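Local atomic coordinates of acyl-CoA dehydrogenase (Slackia heliotrinireducens, PDB entry 4RM7), a protein that belongs to the acyl-CoA dehydrogenase family of enzymes, with a beta domain set between two largely helical domains and four chains in its assembly. Residues L238-C250 and Y309-K323. Residues are numbered along the deposited sequence; the frame is centred on the assembly and turned at random.
Sequences LYSLLEYGRVFTC and YDRGEHKRLSVALMK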
loop_
_atom_site.group_PDB
_atom_site.type_symbol
_atom_site.label_atom_id
_atom_site.label_comp_id
_atom_site.label_asym_id
_atom_site.label_seq_id
_atom_site.Cartn_x
_atom_site.Cartn_y
_atom_site.Cartn_z
ATOM N N LEU A 238 -15.875 26.986 18.103
ATOM C CA LEU A 238 -16.282 25.593 18.159
ATOM C C LEU A 238 -15.281 24.732 17.418
ATOM O O LEU A 238 -14.828 23.699 17.918
ATOM C CB LEU A 238 -17.677 25.416 17.558
ATOM C CG LEU A 238 -18.210 23.983 17.497
ATOM C CD1 LEU A 238 -18.359 23.406 18.901
ATOM C CD2 LEU A 238 -19.534 23.951 16.759
ATOM N N TYR A 239 -14.925 25.188 16.224
ATOM C CA TYR A 239 -14.007 24.466 15.366
ATOM C C TYR A 239 -12.647 24.215 16.039
ATOM O O TYR A 239 -12.076 23.125 15.927
ATOM C CB TYR A 239 -13.822 25.224 14.051
ATOM C CG TYR A 239 -13.326 24.310 12.979
ATOM C CD1 TYR A 239 -14.220 23.537 12.248
ATOM C CD2 TYR A 239 -11.955 24.163 12.731
ATOM C CE1 TYR A 239 -13.771 22.662 11.275
ATOM C CE2 TYR A 239 -11.493 23.288 11.759
ATOM C CZ TYR A 239 -12.412 22.546 11.035
ATOM O OH TYR A 239 -11.990 21.678 10.069
ATOM N N SER A 240 -12.124 25.221 16.732
ATOM C CA SER A 240 -10.912 25.031 17.517
ATOM C C SER A 240 -11.099 23.941 18.553
ATOM O O SER A 240 -10.238 23.078 18.706
ATOM C CB SER A 240 -10.498 26.323 18.207
ATOM O OG SER A 240 -10.160 27.289 17.235
ATOM N N LEU A 241 -12.224 23.971 19.260
ATOM C CA LEU A 241 -12.451 22.983 20.302
ATOM C C LEU A 241 -12.507 21.552 19.754
ATOM O O LEU A 241 -12.000 20.620 20.383
ATOM C CB LEU A 241 -13.722 23.313 21.058
ATOM C CG LEU A 241 -13.441 24.490 21.982
ATOM C CD1 LEU A 241 -14.727 25.163 22.378
ATOM C CD2 LEU A 241 -12.685 24.008 23.202
ATOM N N LEU A 242 -13.090 21.389 18.571
ATOM C CA LEU A 242 -13.200 20.076 17.960
ATOM C C LEU A 242 -11.830 19.507 17.553
ATOM O O LEU A 242 -11.679 18.302 17.407
ATOM C CB LEU A 242 -14.126 20.134 16.750
ATOM C CG LEU A 242 -15.536 20.612 17.080
ATOM C CD1 LEU A 242 -16.385 20.668 15.832
ATOM C CD2 LEU A 242 -16.154 19.696 18.111
ATOM N N GLU A 243 -10.822 20.356 17.385
ATOM C CA GLU A 243 -9.489 19.825 17.152
ATOM C C GLU A 243 -8.972 19.034 18.366
ATOM O O GLU A 243 -8.361 17.979 18.205
ATOM C CB GLU A 243 -8.532 20.944 16.779
ATOM C CG GLU A 243 -8.854 21.526 15.403
ATOM C CD GLU A 243 -7.840 22.553 14.939
ATOM O OE1 GLU A 243 -6.629 22.242 14.951
ATOM O OE2 GLU A 243 -8.257 23.669 14.548
ATOM N N TYR A 244 -9.230 19.514 19.576
ATOM C CA TYR A 244 -8.931 18.712 20.754
ATOM C C TYR A 244 -9.568 17.334 20.624
ATOM O O TYR A 244 -8.964 16.324 20.973
ATOM C CB TYR A 244 -9.430 19.392 22.029
ATOM C CG TYR A 244 -8.722 20.676 22.357
ATOM C CD1 TYR A 244 -7.483 20.664 22.957
ATOM C CD2 TYR A 244 -9.292 21.903 22.055
ATOM C CE1 TYR A 244 -6.823 21.841 23.251
ATOM C CE2 TYR A 244 -8.642 23.093 22.347
ATOM C CZ TYR A 244 -7.410 23.055 22.951
ATOM O OH TYR A 244 -6.753 24.225 23.257
ATOM N N GLY A 245 -10.789 17.289 20.111
ATOM C CA GLY A 245 -11.481 16.020 19.960
ATOM C C GLY A 245 -10.723 15.067 19.051
ATOM O O GLY A 245 -10.755 13.857 19.242
ATOM N N ARG A 246 -10.024 15.614 18.058
ATOM C CA ARG A 246 -9.215 14.801 17.172
ATOM C C ARG A 246 -7.995 14.247 17.902
ATOM O O ARG A 246 -7.620 13.094 17.692
ATOM C CB ARG A 246 -8.777 15.600 15.954
ATOM C CG ARG A 246 -9.927 16.011 15.103
ATOM C CD ARG A 246 -9.508 16.583 13.806
ATOM N NE ARG A 246 -10.681 17.127 13.134
ATOM C CZ ARG A 246 -10.794 18.380 12.726
ATOM N NH1 ARG A 246 -9.792 19.229 12.894
ATOM N NH2 ARG A 246 -11.907 18.776 12.140
ATOM N N VAL A 247 -7.385 15.052 18.768
ATOM C CA VAL A 247 -6.240 14.561 19.523
ATOM C C VAL A 247 -6.672 13.407 20.440
ATOM O O VAL A 247 -6.040 12.350 20.464
ATOM C CB VAL A 247 -5.568 15.675 20.334
ATOM C CG1 VAL A 247 -4.322 15.134 21.007
ATOM C CG2 VAL A 247 -5.201 16.854 19.406
ATOM N N PHE A 248 -7.773 13.609 21.150
ATOM C CA PHE A 248 -8.362 12.585 21.995
ATOM C C PHE A 248 -8.631 11.299 21.241
ATOM O O PHE A 248 -8.290 10.216 21.711
ATOM C CB PHE A 248 -9.662 13.091 22.608
ATOM C CG PHE A 248 -9.463 14.165 23.618
ATOM C CD1 PHE A 248 -8.192 14.429 24.118
ATOM C CD2 PHE A 248 -10.541 14.921 24.072
ATOM C CE1 PHE A 248 -8.006 15.422 25.052
ATOM C CE2 PHE A 248 -10.362 15.924 25.012
ATOM C CZ PHE A 248 -9.096 16.185 25.501
ATOM N N THR A 249 -9.242 11.423 20.073
ATOM C CA THR A 249 -9.605 10.256 19.288
ATOM C C THR A 249 -8.369 9.505 18.810
ATOM O O THR A 249 -8.324 8.270 18.811
ATOM C CB THR A 249 -10.471 10.660 18.099
ATOM O OG1 THR A 249 -11.760 11.010 18.589
ATOM C CG2 THR A 249 -10.628 9.521 17.135
ATOM N N CYS A 250 -7.340 10.252 18.444
ATOM C CA CYS A 250 -6.114 9.618 17.992
ATOM C C CYS A 250 -5.372 8.944 19.153
ATOM O O CYS A 250 -4.836 7.846 18.992
ATOM C CB CYS A 250 -5.232 10.632 17.258
ATOM S SG CYS A 250 -5.991 11.103 15.652
ATOM N N TYR A 309 0.295 22.202 21.816
ATOM C CA TYR A 309 -0.711 22.968 22.534
ATOM C C TYR A 309 -0.158 23.473 23.845
ATOM O O TYR A 309 -0.312 24.635 24.184
ATOM C CB TYR A 309 -1.950 22.136 22.815
ATOM C CG TYR A 309 -2.974 22.138 21.720
ATOM C CD1 TYR A 309 -3.851 23.212 21.550
ATOM C CD2 TYR A 309 -3.081 21.053 20.859
ATOM C CE1 TYR A 309 -4.798 23.194 20.540
ATOM C CE2 TYR A 309 -4.039 21.012 19.863
ATOM C CZ TYR A 309 -4.889 22.078 19.706
ATOM O OH TYR A 309 -5.812 22.013 18.701
ATOM N N ASP A 310 0.500 22.591 24.578
ATOM C CA ASP A 310 0.906 22.925 25.928
ATOM C C ASP A 310 2.006 23.985 25.907
ATOM O O ASP A 310 2.161 24.726 26.866
ATOM C CB ASP A 310 1.356 21.672 26.684
ATOM C CG ASP A 310 0.216 20.655 26.896
ATOM O OD1 ASP A 310 -0.981 21.021 26.830
ATOM O OD2 ASP A 310 0.524 19.475 27.152
ATOM N N ARG A 311 2.747 24.068 24.803
ATOM C CA ARG A 311 3.705 25.155 24.604
ATOM C C ARG A 311 3.055 26.460 24.145
ATOM O O ARG A 311 3.713 27.485 24.103
ATOM C CB ARG A 311 4.754 24.795 23.556
ATOM C CG ARG A 311 5.737 23.762 23.939
ATOM C CD ARG A 311 6.888 23.739 22.936
ATOM N NE ARG A 311 6.562 23.291 21.575
ATOM C CZ ARG A 311 6.539 22.013 21.191
ATOM N NH1 ARG A 311 6.769 21.043 22.073
ATOM N NH2 ARG A 311 6.265 21.702 19.932
ATOM N N GLY A 312 1.791 26.414 23.747
ATOM C CA GLY A 312 1.140 27.576 23.161
ATOM C C GLY A 312 1.535 27.816 21.711
ATOM O O GLY A 312 1.503 28.942 21.234
ATOM N N GLU A 313 1.904 26.747 21.012
ATOM C CA GLU A 313 2.405 26.821 19.644
ATOM C C GLU A 313 1.656 25.862 18.731
ATOM O O GLU A 313 2.219 25.366 17.749
ATOM C CB GLU A 313 3.895 26.500 19.594
ATOM C CG GLU A 313 4.771 27.495 20.351
ATOM C CD GLU A 313 6.200 26.988 20.570
ATOM O OE1 GLU A 313 6.527 25.867 20.120
ATOM O OE2 GLU A 313 6.996 27.715 21.202
ATOM N N HIS A 314 0.399 25.592 19.070
ATOM C CA HIS A 314 -0.461 24.770 18.238
ATOM C C HIS A 314 -0.477 25.251 16.803
ATOM O O HIS A 314 -0.614 26.445 16.550
ATOM C CB HIS A 314 -1.886 24.767 18.774
ATOM C CG HIS A 314 -2.882 24.180 17.825
ATOM N ND1 HIS A 314 -3.890 24.921 17.246
ATOM C CD2 HIS A 314 -3.015 22.920 17.339
ATOM C CE1 HIS A 314 -4.609 24.143 16.455
ATOM N NE2 HIS A 314 -4.101 22.922 16.495
ATOM N N LYS A 315 -0.318 24.310 15.877
ATOM C CA LYS A 315 -0.533 24.554 14.459
ATOM C C LYS A 315 -1.638 23.627 13.992
ATOM O O LYS A 315 -1.619 22.433 14.303
ATOM C CB LYS A 315 0.739 24.304 13.642
ATOM C CG LYS A 315 1.984 24.992 14.158
ATOM C CD LYS A 315 3.209 24.631 13.330
ATOM C CE LYS A 315 4.431 25.430 13.784
ATOM N NZ LYS A 315 4.108 26.891 13.932
ATOM N N ARG A 316 -2.592 24.165 13.238
ATOM C CA ARG A 316 -3.681 23.364 12.685
ATOM C C ARG A 316 -3.181 22.158 11.892
ATOM O O ARG A 316 -3.780 21.085 11.933
ATOM C CB ARG A 316 -4.563 24.226 11.792
ATOM C CG ARG A 316 -5.286 25.346 12.527
ATOM C CD ARG A 316 -6.760 25.374 12.175
ATOM N NE ARG A 316 -7.015 25.631 10.752
ATOM C CZ ARG A 316 -7.852 24.916 9.996
ATOM N NH1 ARG A 316 -8.516 23.884 10.518
ATOM N NH2 ARG A 316 -8.016 25.230 8.715
ATOM N N LEU A 317 -2.075 22.342 11.173
ATOM C CA LEU A 317 -1.557 21.316 10.279
ATOM C C LEU A 317 -1.094 20.076 11.024
ATOM O O LEU A 317 -1.259 18.962 10.525
ATOM C CB LEU A 317 -0.405 21.856 9.472
ATOM C CG LEU A 317 0.138 20.889 8.426
ATOM C CD1 LEU A 317 -1.007 20.426 7.510
ATOM C CD2 LEU A 317 1.188 21.625 7.638
ATOM N N SER A 318 -0.508 20.267 12.203
ATOM C CA SER A 318 -0.083 19.132 13.023
ATOM C C SER A 318 -1.265 18.213 13.314
ATOM O O SER A 318 -1.166 17.000 13.168
ATOM C CB SER A 318 0.523 19.591 14.347
ATOM O OG SER A 318 1.710 20.327 14.164
ATOM N N VAL A 319 -2.378 18.809 13.732
ATOM C CA VAL A 319 -3.574 18.057 14.091
ATOM C C VAL A 319 -4.193 17.395 12.859
ATOM O O VAL A 319 -4.678 16.270 12.918
ATOM C CB VAL A 319 -4.591 18.976 14.786
ATOM C CG1 VAL A 319 -5.978 18.325 14.855
ATOM C CG2 VAL A 319 -4.078 19.353 16.185
ATOM N N ALA A 320 -4.140 18.080 11.730
ATOM C CA ALA A 320 -4.659 17.509 10.497
ATOM C C ALA A 320 -3.818 16.308 10.025
ATOM O O ALA A 320 -4.364 15.305 9.565
ATOM C CB ALA A 320 -4.726 18.589 9.412
ATOM N N LEU A 321 -2.497 16.404 10.133
ATOM C CA LEU A 321 -1.629 15.325 9.652
ATOM C C LEU A 321 -1.767 14.104 10.561
ATOM O O LEU A 321 -1.893 12.989 10.092
ATOM C CB LEU A 321 -0.164 15.781 9.574
ATOM C CG LEU A 321 0.153 16.864 8.536
ATOM C CD1 LEU A 321 1.632 17.214 8.563
ATOM C CD2 LEU A 321 -0.275 16.429 7.134
HETATM N N MSE A 322 -1.755 14.344 11.865
HETATM C CA MSE A 322 -2.063 13.342 12.869
HETATM C C MSE A 322 -3.388 12.619 12.585
HETATM O O MSE A 322 -3.431 11.405 12.532
HETATM C CB MSE A 322 -2.113 14.009 14.252
HETATM C CG MSE A 322 -2.515 13.088 15.369
HETATM SE SE MSE A 322 -3.259 14.093 16.846
HETATM C CE MSE A 322 -4.986 14.503 16.010
ATOM N N LYS A 323 -4.467 13.361 12.388
ATOM C CA LYS A 323 -5.765 12.720 12.180
ATOM C C LYS A 323 -5.810 11.951 10.866
ATOM O O LYS A 323 -6.545 10.984 10.731
ATOM C CB LYS A 323 -6.897 13.757 12.222
ATOM C CG LYS A 323 -8.293 13.151 12.210
ATOM C CD LYS A 323 -8.415 12.078 13.291
ATOM C CE LYS A 323 -9.860 11.649 13.521
ATOM N NZ LYS A 323 -10.507 11.124 12.293
#
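Buried Glu243 points at the turn joining two helices, long enough that its extended chain brings OE1 to His314 and lays OE2 against the CD methylene of Arg316. OE1 lies 3.0 Å from His314 NE2, at the edge of the imidazole, while OE2 is 3.3 Å from Arg316 CD. The bent Arg316 chain carries NH1 to the ring edge of Tyr239, yet leaves it 4.0 Å from Glu243 OE2, beyond a salt bridge. Among the aromatic groups, flat rings let Tyr309 pack on both faces: Tyr244 lies obliquely over one, centroids 4.6 Å apart and planes at 33°, and His314 CG lies over the rim of the other. These helices belong to the C-terminal helical bundle of the acyl-CoA dehydrogenase fold; 238-250 and 316-323 run at 39° to each other, and Gly312, which adopts positive phi readily, ends the helix before the turn in a Schellman motif. Apolar contacts continue the interface: the CG2 branch of Val247 touches Tyr309, Val319 and Met322, a selenomethionine whose flexible chain, bent at chi3 (74°), sets CE 3.6 Å from Cys250 SG. Arg246 CD lies 4.0 Å from Lys323 CG, the long chains crossing at about a right angle; their nitrogens hydrogen-bond to backbone carbonyls, Arg246 NE to Asp366 and Lys323 NZ to Tyr362, Ala365 and Gly367.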